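Putative peptidyl-arginine deiminase family protein (Campylobacter jejuni subsp. jejuni serotype O:2, PDB 6B10) probably hydrolyses agmatine to N-carbamoylputrescine, an agmatine deiminase (agmatine iminohydrolase) step on the route to putrescine in polyamine biosynthesis. Local coordinates at residues Glu18-Met23 with Arg328-Arg333; Cys223-Glu228 with Leu253-Pro258. All coordinates share one frame; numbering follows the deposited sequence.

Contact 1 (Glu18-Met23 with Arg328-Arg333); sequences EQEYLM and RFKGLR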
# COMPACT_ATOMS: atom_id res chain seq x y z
N GLU A 18 -12.83 -5.25 -6.19
CA GLU A 18 -13.50 -4.01 -6.57
C GLU A 18 -13.54 -3.03 -5.41
O GLU A 18 -13.75 -3.41 -4.26
CB GLU A 18 -14.92 -4.31 -7.07
CG GLU A 18 -15.59 -3.13 -7.77
CD GLU A 18 -16.89 -3.50 -8.48
OE1 GLU A 18 -17.55 -4.48 -8.06
OE2 GLU A 18 -17.26 -2.81 -9.45
N GLN A 19 -13.35 -1.76 -5.73
CA GLN A 19 -13.22 -0.71 -4.73
C GLN A 19 -14.22 0.41 -4.94
O GLN A 19 -14.75 0.60 -6.04
CB GLN A 19 -11.80 -0.13 -4.77
CG GLN A 19 -10.69 -1.12 -4.43
CD GLN A 19 -9.32 -0.61 -4.84
OE1 GLN A 19 -9.01 0.57 -4.67
NE2 GLN A 19 -8.49 -1.50 -5.40
N GLU A 20 -14.47 1.16 -3.86
CA GLU A 20 -15.34 2.32 -3.90
C GLU A 20 -14.50 3.60 -3.94
O GLU A 20 -14.78 4.51 -4.71
CB GLU A 20 -16.28 2.33 -2.69
CG GLU A 20 -17.47 3.28 -2.82
CD GLU A 20 -18.53 2.78 -3.77
OE1 GLU A 20 -19.07 1.68 -3.54
OE2 GLU A 20 -18.84 3.49 -4.74
N TYR A 21 -13.45 3.65 -3.11
CA TYR A 21 -12.56 4.81 -3.06
C TYR A 21 -11.09 4.43 -3.02
O TYR A 21 -10.73 3.39 -2.47
CB TYR A 21 -12.81 5.61 -1.78
CG TYR A 21 -14.10 6.39 -1.72
CD1 TYR A 21 -14.20 7.66 -2.28
CD2 TYR A 21 -15.22 5.89 -1.06
CE1 TYR A 21 -15.37 8.40 -2.20
CE2 TYR A 21 -16.40 6.61 -0.98
CZ TYR A 21 -16.47 7.86 -1.54
OH TYR A 21 -17.64 8.58 -1.46
N LEU A 22 -10.25 5.29 -3.60
CA LEU A 22 -8.86 5.39 -3.18
C LEU A 22 -8.74 6.65 -2.32
O LEU A 22 -9.19 7.74 -2.70
CB LEU A 22 -7.89 5.46 -4.36
CG LEU A 22 -6.42 5.21 -4.01
CD1 LEU A 22 -6.17 3.75 -3.64
CD2 LEU A 22 -5.49 5.60 -5.15
N MET A 23 -8.13 6.50 -1.15
CA MET A 23 -8.06 7.58 -0.19
C MET A 23 -6.62 8.05 -0.02
O MET A 23 -5.70 7.24 0.08
CB MET A 23 -8.62 7.10 1.14
CG MET A 23 -10.03 6.52 1.00
SD MET A 23 -10.76 6.03 2.57
CE MET A 23 -9.56 4.84 3.17
N ARG A 328 -10.51 1.46 -0.20
CA ARG A 328 -11.75 1.16 0.51
C ARG A 328 -12.61 0.37 -0.47
O ARG A 328 -12.94 0.86 -1.55
CB ARG A 328 -12.46 2.44 0.96
CG ARG A 328 -13.83 2.21 1.57
CD ARG A 328 -14.37 3.46 2.26
NE ARG A 328 -15.82 3.37 2.47
CZ ARG A 328 -16.41 2.81 3.53
NH1 ARG A 328 -15.69 2.28 4.52
NH2 ARG A 328 -17.73 2.78 3.60
N PHE A 329 -12.93 -0.86 -0.09
CA PHE A 329 -13.53 -1.79 -1.04
C PHE A 329 -15.03 -1.63 -1.16
O PHE A 329 -15.67 -1.07 -0.27
CB PHE A 329 -13.10 -3.23 -0.72
CG PHE A 329 -11.63 -3.44 -0.89
CD1 PHE A 329 -11.12 -3.83 -2.12
CD2 PHE A 329 -10.75 -3.16 0.14
CE1 PHE A 329 -9.76 -3.98 -2.31
CE2 PHE A 329 -9.38 -3.31 -0.04
CZ PHE A 329 -8.89 -3.72 -1.27
N LYS A 330 -15.56 -2.10 -2.28
CA LYS A 330 -16.98 -2.00 -2.60
C LYS A 330 -17.72 -3.24 -2.09
O LYS A 330 -17.23 -4.36 -2.23
CB LYS A 330 -17.17 -1.89 -4.11
CG LYS A 330 -18.59 -1.60 -4.58
CD LYS A 330 -18.73 -1.89 -6.07
CE LYS A 330 -20.16 -1.73 -6.56
NZ LYS A 330 -20.53 -0.31 -6.81
N GLY A 331 -18.90 -3.03 -1.52
CA GLY A 331 -19.76 -4.13 -1.08
C GLY A 331 -20.68 -3.75 0.05
O GLY A 331 -20.67 -2.60 0.52
N LEU A 332 -21.46 -4.72 0.51
CA LEU A 332 -22.39 -4.52 1.62
C LEU A 332 -21.63 -4.15 2.88
O LEU A 332 -20.66 -4.82 3.25
CB LEU A 332 -23.22 -5.78 1.87
N ARG A 333 -22.06 -3.08 3.52
CA ARG A 333 -21.52 -2.66 4.80
C ARG A 333 -22.61 -2.83 5.86
O ARG A 333 -22.31 -2.98 7.05
CB ARG A 333 -21.10 -1.20 4.73
CG ARG A 333 -19.98 -0.92 3.74
CD ARG A 333 -18.61 -1.07 4.37
NE ARG A 333 -17.54 -0.94 3.38
CZ ARG A 333 -16.24 -0.92 3.67
NH1 ARG A 333 -15.81 -1.01 4.93
NH2 ARG A 333 -15.36 -0.82 2.69
O HOH W 1 -14.81 -5.54 -3.04
O HOH W 2 -19.68 -0.12 -1.34
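A classic beta bulge joins E20 and Y21 to R328, where strand 19-25 runs antiparallel to strand 326-329. The evidence is the double use of R328 O, which accepts from E20 N at 2.8 Å and from Y21 N at 3.2 Å, both donors lying in the carbonyl plane. R328 N returns a bond to Y21 O, making this an antiparallel hydrogen-bonded pair, whereas Q19 and F329 form a non-hydrogen-bonded pair whose CA atoms are 3.9 Å apart. One residue further out, K330 N meets E18 O in a straight bond of 3.0 Å, and a water links E18 O to K330 O. Strand 326-329 is the edge strand of its sheet within this chain, so the C-terminal end closes on a strand near the N-terminus, consistent with the pseudo-fivefold alpha/beta propeller of the deiminase family. E18 and K330 run alongside each other in one direction; extended second torsions (170° and -164°) carry E18 CD to K330 CD, 3.4 Å away. Q19 CG meets the F329 ring obliquely, 3.6 Å from F329 CD1, while Q19 OE1 bonds N327 and NE2 bonds F275 O, fixing the amide 63° from the ring plane. R328 CD approaches the Y21 ring obliquely. R328 NH1 sits 3.2 Å above the centre of the R333 guanidinium; salt bridges from both arginines to E135, and from R333 NH2 to D95, probably offset the like charges. R333 NH2 also bonds F329 O.

Contact 2 (Cys223-Glu228 with Leu253-Pro258); sequences CICEDE and LPIPKP
I255 reaches across to I224 and C225, and its side chain can be followed atom by atom. I255 CB lies 4.0 Å from I224 O, the same carbonyl oxygen that accepts the backbone bond from I255 N. At CB the chain forks. The I255 CG2 branch is anti to the carbonyl carbon and rests 3.6 Å from I224 O, with C223 CB a looser apolar neighbour. The CG1 branch sits between the backbone N and the carbonyl carbon (chi1 65°) and passes I224 O on its way to C225 CB. An extended chi2 of 178° then carries I255 CD1 across to C225, where it meets CB and, at 3.9 Å, C225 SG. Both branches of I255 thus lie against I224 O from the side of their shared CB, while I255 N approaches I224 O nearly along the C=O axis, at 2.9 Å and a C=O...N angle of 171°.

I224 and P254 end the parallel strands of a beta-alpha-beta unit, strand 219-224, helix 233-244 and strand 249-254, in which C223 pairs with L253 and I224 with P254; C225 and I255 continue the contact just past them. The helix lies against the C223 and C225 side chains through L236. I224 N donates to L253 O at 3.1 Å from well above the carbonyl plane, and C223 CA makes a CA-H...O contact with that oxygen. P254, having no N-H to give, offers its CA to I224 O in the same manner. On the face shared by I224 and P254, I224 CG2 packs against P254 CB at 4.0 Å. E226, solvent-exposed, follows the proline ring, and E226 OE2 comes 3.7 Å from P254 CB. A water donates to I255 O and weakly accepts from E226 N.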
# COMPACT_ATOMS: atom_id res chain seq x y z
N CYS A 223 10.99 -7.36 -6.01
CA CYS A 223 12.19 -6.62 -6.37
C CYS A 223 13.35 -7.55 -6.61
O CYS A 223 13.48 -8.59 -5.97
CB CYS A 223 12.55 -5.62 -5.28
SG CYS A 223 11.32 -4.32 -5.12
N ILE A 224 14.19 -7.19 -7.57
CA ILE A 224 15.43 -7.90 -7.83
C ILE A 224 16.46 -6.84 -8.21
O ILE A 224 16.11 -5.71 -8.55
CB ILE A 224 15.26 -8.98 -8.93
CG1 ILE A 224 16.35 -10.05 -8.86
CG2 ILE A 224 15.27 -8.38 -10.33
CD1 ILE A 224 16.52 -10.74 -7.53
N CYS A 225 17.73 -7.19 -8.11
CA CYS A 225 18.82 -6.31 -8.51
C CYS A 225 19.80 -7.09 -9.39
O CYS A 225 20.25 -8.16 -9.01
CB CYS A 225 19.53 -5.77 -7.28
SG CYS A 225 20.93 -4.71 -7.69
N GLU A 226 20.11 -6.53 -10.56
CA GLU A 226 20.95 -7.20 -11.55
C GLU A 226 22.44 -6.82 -11.45
O GLU A 226 23.30 -7.55 -11.95
CB GLU A 226 20.41 -6.92 -12.96
CG GLU A 226 19.22 -7.78 -13.33
CD GLU A 226 18.31 -7.18 -14.40
OE1 GLU A 226 18.74 -6.25 -15.12
OE2 GLU A 226 17.16 -7.65 -14.52
N ASP A 227 22.75 -5.70 -10.81
CA ASP A 227 24.12 -5.23 -10.65
C ASP A 227 24.75 -5.83 -9.40
O ASP A 227 24.34 -5.51 -8.28
CB ASP A 227 24.16 -3.71 -10.56
CG ASP A 227 25.57 -3.15 -10.36
OD1 ASP A 227 26.54 -3.93 -10.27
OD2 ASP A 227 25.71 -1.91 -10.29
N GLU A 228 25.78 -6.67 -9.58
CA GLU A 228 26.47 -7.31 -8.46
C GLU A 228 27.16 -6.32 -7.53
O GLU A 228 27.29 -6.58 -6.34
CB GLU A 228 27.48 -8.34 -8.97
CG GLU A 228 26.84 -9.57 -9.60
CD GLU A 228 27.83 -10.68 -9.89
OE1 GLU A 228 28.75 -10.91 -9.08
OE2 GLU A 228 27.68 -11.35 -10.94
N LEU A 253 10.94 -7.50 -10.58
CA LEU A 253 10.87 -6.05 -10.70
C LEU A 253 12.27 -5.50 -10.45
O LEU A 253 12.60 -5.17 -9.32
CB LEU A 253 9.90 -5.49 -9.67
CG LEU A 253 8.47 -6.04 -9.69
CD1 LEU A 253 7.70 -5.57 -8.47
CD2 LEU A 253 7.75 -5.65 -10.98
N PRO A 254 13.10 -5.41 -11.51
CA PRO A 254 14.47 -4.94 -11.31
C PRO A 254 14.53 -3.49 -10.88
O PRO A 254 13.95 -2.63 -11.53
CB PRO A 254 15.11 -5.11 -12.70
CG PRO A 254 13.96 -5.11 -13.65
CD PRO A 254 12.84 -5.77 -12.91
N ILE A 255 15.22 -3.21 -9.78
CA ILE A 255 15.30 -1.85 -9.27
C ILE A 255 16.01 -0.94 -10.27
O ILE A 255 16.86 -1.41 -11.03
CB ILE A 255 15.98 -1.78 -7.88
CG1 ILE A 255 17.45 -2.20 -7.94
CG2 ILE A 255 15.21 -2.62 -6.87
CD1 ILE A 255 18.18 -2.09 -6.61
N PRO A 256 15.64 0.34 -10.30
CA PRO A 256 16.30 1.24 -11.24
C PRO A 256 17.73 1.55 -10.80
O PRO A 256 18.14 1.13 -9.72
CB PRO A 256 15.43 2.49 -11.19
CG PRO A 256 14.86 2.49 -9.82
CD PRO A 256 14.66 1.05 -9.46
N LYS A 257 18.47 2.25 -11.64
CA LYS A 257 19.79 2.73 -11.24
C LYS A 257 19.61 3.70 -10.08
O LYS A 257 18.55 4.31 -9.94
CB LYS A 257 20.51 3.42 -12.41
CG LYS A 257 20.81 2.52 -13.60
CD LYS A 257 21.79 1.41 -13.25
CE LYS A 257 22.23 0.66 -14.50
N PRO A 258 20.64 3.84 -9.22
CA PRO A 258 20.57 4.74 -8.07
C PRO A 258 20.04 6.14 -8.39
O PRO A 258 20.51 6.77 -9.33
CB PRO A 258 22.02 4.80 -7.59
CG PRO A 258 22.61 3.50 -8.00
CD PRO A 258 21.91 3.09 -9.26
O HOH W 3 18.43 -3.69 -11.25

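Contacts 1 and 2 lie on opposite sides of the chain's centre, their own centres 34 Å apart and their nearest atoms about 17 Å apart, so neither touches the other. In sequence, contact 2 is nested inside the loop that contact 1 closes: 304 residues separate 18-23 from 328-333, against 24 between 223-228 and 253-258. Contact 1 therefore ties chain ends together, antiparallel, whereas contact 2 is a local parallel pairing within one crossover. They belong to separate sheets. The bound potassium ion, held by F91, D106 and F107, lies about 11 Å from the M23 side chain of contact 1.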